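Local coordinates for retinol dehydratase (Spodoptera frugiperda, PDB 1FMJ), which binds retinol and adenosine 3',5'-diphosphate and dehydrates retinol, on a fold of the sulfotransferase family, at residues L28-T33 / L203-S208; R199-L204 / G302-G307. All coordinates share one frame; numbering follows the deposited sequence.

In the fold
Both contacts are built on the chain that runs out of helix 187-200, and they share Leu203 and Leu204; the centres of contact 1 and contact 2 lie about 11 Å apart. Contact 2 holds the end of the helix against the loop 302-307, and contact 1 follows directly, where the chain meets the N-terminal loop 28-33. Arg199 joins them, its NH2 lying 2.5 Å from Ser208 O, a probable hydrogen bond. Each contact brings a residue to the retinol pocket: the side chains of Phe31 (contact 1) and Ile303 (contact 2) are each about 4 Å from the bound retinol, which Leu203 also touches. The side chain of Leu200 is about 9 Å from the bound adenosine 3',5'-diphosphate.

Contact 1. Residues L28-T33 / L203-S208; sequences LGAFPT and LLNKQS
Phe31 and Leu203 make the main apolar contact, their side chains lying side by side and pointing the same way. Methyl CD2 of Leu203 sits over one face of the phenyl ring in a CH-pi contact, 3.6 Å from the ring centroid and 17° off its normal. It is shifted toward the rim, and the closest ring atom is Phe31 CE1, 3.5 Å from Leu203 CD2. Phe31 CB is directed toward the other loop, with CG anti to the backbone N (chi1 -167°). Leu28 and Leu204 also run side by side, though the closeness of their CD2 methyls is doubtful; Met216 and Phe213 of helix 210-218 touch Leu28 and Leu204 respectively.

Both segments are loops, one between helix 18-24 and strand 35-38, the other joining helix 187-200 to helix 210-218 through a type I turn from Asn205 to Ser208. Their meeting lines part of the retinol pocket, since Phe31 and Leu203 both touch the ligand.

The polar part falls to Asn205. Its OD1 accepts the backbone N-H of Ala30 at 3.2 Å from Ala30 N, with an N-H...O angle of 159° and the donor somewhat out of the carbonyl plane. Ala30 CB, directed toward the other loop, comes to 3.4 Å from the same Asn205 OD1. Backbone hydrogen bonding between Asn205 and Asn27 adds a second tie. Leu203 O, 3.7 Å from Phe31 CB, is buried here without a hydrogen-bonding partner.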
# COMPACT_ATOMS: atom_id res chain seq x y z
N LEU A 28 0.79 6.24 -17.78
CA LEU A 28 -0.17 5.23 -17.37
C LEU A 28 -1.30 5.07 -18.39
O LEU A 28 -2.24 4.31 -18.16
CB LEU A 28 -0.77 5.62 -16.02
CG LEU A 28 0.17 6.29 -15.00
CD1 LEU A 28 -0.64 6.91 -13.88
CD2 LEU A 28 1.13 5.26 -14.46
N GLY A 29 -1.20 5.80 -19.50
CA GLY A 29 -2.23 5.76 -20.53
C GLY A 29 -2.68 4.39 -21.00
O GLY A 29 -3.88 4.14 -21.14
N ALA A 30 -1.73 3.50 -21.25
CA ALA A 30 -2.05 2.16 -21.72
C ALA A 30 -2.95 1.40 -20.74
O ALA A 30 -3.81 0.62 -21.16
CB ALA A 30 -0.76 1.39 -21.97
N PHE A 31 -2.75 1.61 -19.44
CA PHE A 31 -3.57 0.90 -18.46
C PHE A 31 -5.02 1.36 -18.57
O PHE A 31 -5.29 2.54 -18.68
CB PHE A 31 -3.06 1.14 -17.05
CG PHE A 31 -3.65 0.21 -16.04
CD1 PHE A 31 -3.44 -1.17 -16.14
CD2 PHE A 31 -4.46 0.69 -15.01
CE1 PHE A 31 -4.02 -2.05 -15.23
CE2 PHE A 31 -5.04 -0.18 -14.10
CZ PHE A 31 -4.82 -1.55 -14.20
N PRO A 32 -5.97 0.41 -18.52
CA PRO A 32 -7.40 0.68 -18.63
C PRO A 32 -8.06 1.58 -17.58
O PRO A 32 -8.80 2.49 -17.93
CB PRO A 32 -8.02 -0.71 -18.66
CG PRO A 32 -6.95 -1.54 -19.31
CD PRO A 32 -5.72 -1.04 -18.59
N THR A 33 -7.82 1.31 -16.30
CA THR A 33 -8.46 2.11 -15.24
C THR A 33 -7.94 3.54 -15.21
O THR A 33 -6.73 3.77 -15.29
CB THR A 33 -8.23 1.46 -13.86
OG1 THR A 33 -8.45 0.05 -13.95
CG2 THR A 33 -9.20 2.05 -12.85
N LEU A 203 1.37 -1.72 -15.13
CA LEU A 203 0.63 -0.46 -14.98
C LEU A 203 1.24 0.69 -15.78
O LEU A 203 0.54 1.63 -16.16
CB LEU A 203 0.55 -0.06 -13.50
CG LEU A 203 -0.03 -1.06 -12.51
CD1 LEU A 203 -0.06 -0.44 -11.13
CD2 LEU A 203 -1.43 -1.47 -12.94
N LEU A 204 2.54 0.61 -16.03
CA LEU A 204 3.25 1.67 -16.75
C LEU A 204 3.50 1.39 -18.22
O LEU A 204 3.69 0.24 -18.61
CB LEU A 204 4.60 1.95 -16.09
CG LEU A 204 4.65 2.44 -14.65
CD1 LEU A 204 6.09 2.70 -14.24
CD2 LEU A 204 3.83 3.70 -14.51
N ASN A 205 3.53 2.45 -19.01
CA ASN A 205 3.82 2.34 -20.43
C ASN A 205 5.28 1.90 -20.50
O ASN A 205 6.14 2.49 -19.83
CB ASN A 205 3.65 3.70 -21.11
CG ASN A 205 2.21 4.17 -21.13
OD1 ASN A 205 1.35 3.59 -20.45
ND2 ASN A 205 1.93 5.22 -21.88
N LYS A 206 5.55 0.87 -21.28
CA LYS A 206 6.90 0.32 -21.40
C LYS A 206 7.97 1.35 -21.79
O LYS A 206 9.11 1.27 -21.33
CB LYS A 206 6.90 -0.83 -22.40
N GLN A 207 7.59 2.32 -22.62
CA GLN A 207 8.53 3.35 -23.06
C GLN A 207 8.74 4.47 -22.03
O GLN A 207 9.43 5.45 -22.31
CB GLN A 207 8.06 3.95 -24.38
N SER A 208 8.14 4.32 -20.85
CA SER A 208 8.29 5.31 -19.78
C SER A 208 9.41 4.89 -18.84
O SER A 208 9.63 3.69 -18.63
CB SER A 208 6.97 5.45 -19.00
OG SER A 208 5.98 6.14 -19.75

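Contact 2. Residues R199-L204 / G302-G307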
# COMPACT_ATOMS: atom_id res chain seq x y z
N ARG A 199 5.70 -1.56 -12.75
CA ARG A 199 6.23 -2.39 -13.83
C ARG A 199 5.74 -3.83 -13.63
O ARG A 199 5.35 -4.51 -14.58
CB ARG A 199 7.76 -2.36 -13.82
CG ARG A 199 8.39 -1.14 -14.48
CD ARG A 199 9.05 -1.52 -15.80
NE ARG A 199 9.82 -0.43 -16.38
CZ ARG A 199 9.31 0.57 -17.09
NH1 ARG A 199 8.01 0.63 -17.34
NH2 ARG A 199 10.11 1.53 -17.55
N LEU A 200 5.76 -4.29 -12.38
CA LEU A 200 5.33 -5.64 -12.02
C LEU A 200 3.94 -6.00 -12.53
O LEU A 200 3.72 -7.09 -13.05
CB LEU A 200 5.37 -5.81 -10.50
CG LEU A 200 4.83 -7.12 -9.90
CD1 LEU A 200 5.84 -8.25 -10.11
CD2 LEU A 200 4.59 -6.94 -8.40
N LEU A 201 2.99 -5.08 -12.36
CA LEU A 201 1.61 -5.32 -12.76
C LEU A 201 1.23 -4.74 -14.12
O LEU A 201 0.04 -4.65 -14.45
CB LEU A 201 0.67 -4.78 -11.68
CG LEU A 201 1.03 -5.28 -10.28
CD1 LEU A 201 0.10 -4.66 -9.22
CD2 LEU A 201 0.96 -6.79 -10.25
N TYR A 202 2.23 -4.36 -14.90
CA TYR A 202 2.01 -3.80 -16.23
C TYR A 202 1.19 -2.51 -16.18
O TYR A 202 0.41 -2.24 -17.09
CB TYR A 202 1.29 -4.81 -17.13
CG TYR A 202 2.07 -6.07 -17.41
CD1 TYR A 202 1.77 -7.28 -16.76
CD2 TYR A 202 3.14 -6.06 -18.30
CE1 TYR A 202 2.52 -8.43 -16.99
CE2 TYR A 202 3.90 -7.20 -18.53
CZ TYR A 202 3.58 -8.38 -17.88
OH TYR A 202 4.36 -9.49 -18.10
N LEU A 203 1.37 -1.72 -15.13
CA LEU A 203 0.63 -0.46 -14.98
C LEU A 203 1.24 0.69 -15.78
O LEU A 203 0.54 1.63 -16.16
CB LEU A 203 0.55 -0.06 -13.50
CG LEU A 203 -0.03 -1.06 -12.51
CD1 LEU A 203 -0.06 -0.44 -11.13
CD2 LEU A 203 -1.43 -1.47 -12.94
N LEU A 204 2.54 0.61 -16.03
CA LEU A 204 3.25 1.67 -16.75
C LEU A 204 3.50 1.39 -18.22
O LEU A 204 3.69 0.24 -18.61
CB LEU A 204 4.60 1.95 -16.09
CG LEU A 204 4.65 2.44 -14.65
CD1 LEU A 204 6.09 2.70 -14.24
CD2 LEU A 204 3.83 3.70 -14.51
N GLY A 302 0.04 -15.39 -15.08
CA GLY A 302 0.52 -14.62 -16.22
C GLY A 302 0.40 -13.11 -16.10
O GLY A 302 0.64 -12.39 -17.07
N ILE A 303 0.04 -12.63 -14.91
CA ILE A 303 -0.12 -11.20 -14.71
C ILE A 303 1.04 -10.46 -14.06
O ILE A 303 0.91 -9.29 -13.70
CB ILE A 303 -1.38 -10.89 -13.87
CG1 ILE A 303 -1.27 -11.59 -12.52
CG2 ILE A 303 -2.61 -11.32 -14.63
CD1 ILE A 303 -2.28 -11.08 -11.49
N LEU A 304 2.17 -11.13 -13.88
CA LEU A 304 3.34 -10.48 -13.31
C LEU A 304 4.39 -10.36 -14.41
O LEU A 304 4.60 -11.31 -15.16
CB LEU A 304 3.92 -11.30 -12.16
CG LEU A 304 3.07 -11.57 -10.92
CD1 LEU A 304 3.95 -12.23 -9.88
CD2 LEU A 304 2.46 -10.28 -10.39
N ALA A 305 5.04 -9.21 -14.50
CA ALA A 305 6.06 -8.99 -15.52
C ALA A 305 7.36 -9.70 -15.18
O ALA A 305 7.76 -9.77 -14.01
CB ALA A 305 6.31 -7.50 -15.67
N ASP A 306 8.04 -10.23 -16.20
CA ASP A 306 9.32 -10.90 -15.99
C ASP A 306 10.30 -9.88 -15.45
O ASP A 306 10.27 -8.71 -15.84
CB ASP A 306 9.91 -11.44 -17.31
CG ASP A 306 9.00 -12.42 -18.02
OD1 ASP A 306 8.27 -13.19 -17.35
OD2 ASP A 306 9.02 -12.43 -19.28
N GLY A 307 11.18 -10.31 -14.55
CA GLY A 307 12.17 -9.39 -14.01
C GLY A 307 11.68 -8.43 -12.94
O GLY A 307 12.34 -7.44 -12.64
O HOH W 1 3.09 -11.75 -17.70
O HOH W 2 7.01 -9.66 -18.88
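Tyr202 lays one face of its ring over Ala305, whose CB points toward the helix end and makes a CH-pi contact 4.0 Å from the ring centroid, 28° off the normal. The same methyl is 3.6 Å from Tyr202 CZ, so it lies nearer the hydroxyl end of the ring. Ile303 O comes instead to the ring edge, 3.8 Å from Tyr202 CD1, and is buried without a hydrogen-bonding partner. Where the side chain leaves the helix end, Tyr202 CG is placed anti to its own carbonyl carbon (chi1 -64°).

Tyr202, with positive phi, is the C-prime residue of a Schellman motif closing helix 187-200, in which Tyr202 N bonds to Arg199 O and Leu203 N to Ala198 O. The loop 302-307 docks on this helix end: Ala305 N donates to Leu200 O at 2.9 Å with an N-H...O angle of 155°, and Leu304 CA brings a CA-H...O contact to the same oxygen.

Two waters grip the phenol oxygen. One accepts from Tyr202 OH and donates to both Gly302 O and Leu304 O; the other donates to Tyr202 OH and accepts from Asp306 N.

Away from the ring, Leu304 lies alongside both Leu200 and Leu201, all pointing the same way. Its CD2 serves both neighbours, 3.8 Å from Leu201 CD2 and 4.0 Å from Leu200 CD1. Ile303 touches retinol and packs on Tyr135 and Leu138 of helix 132-142.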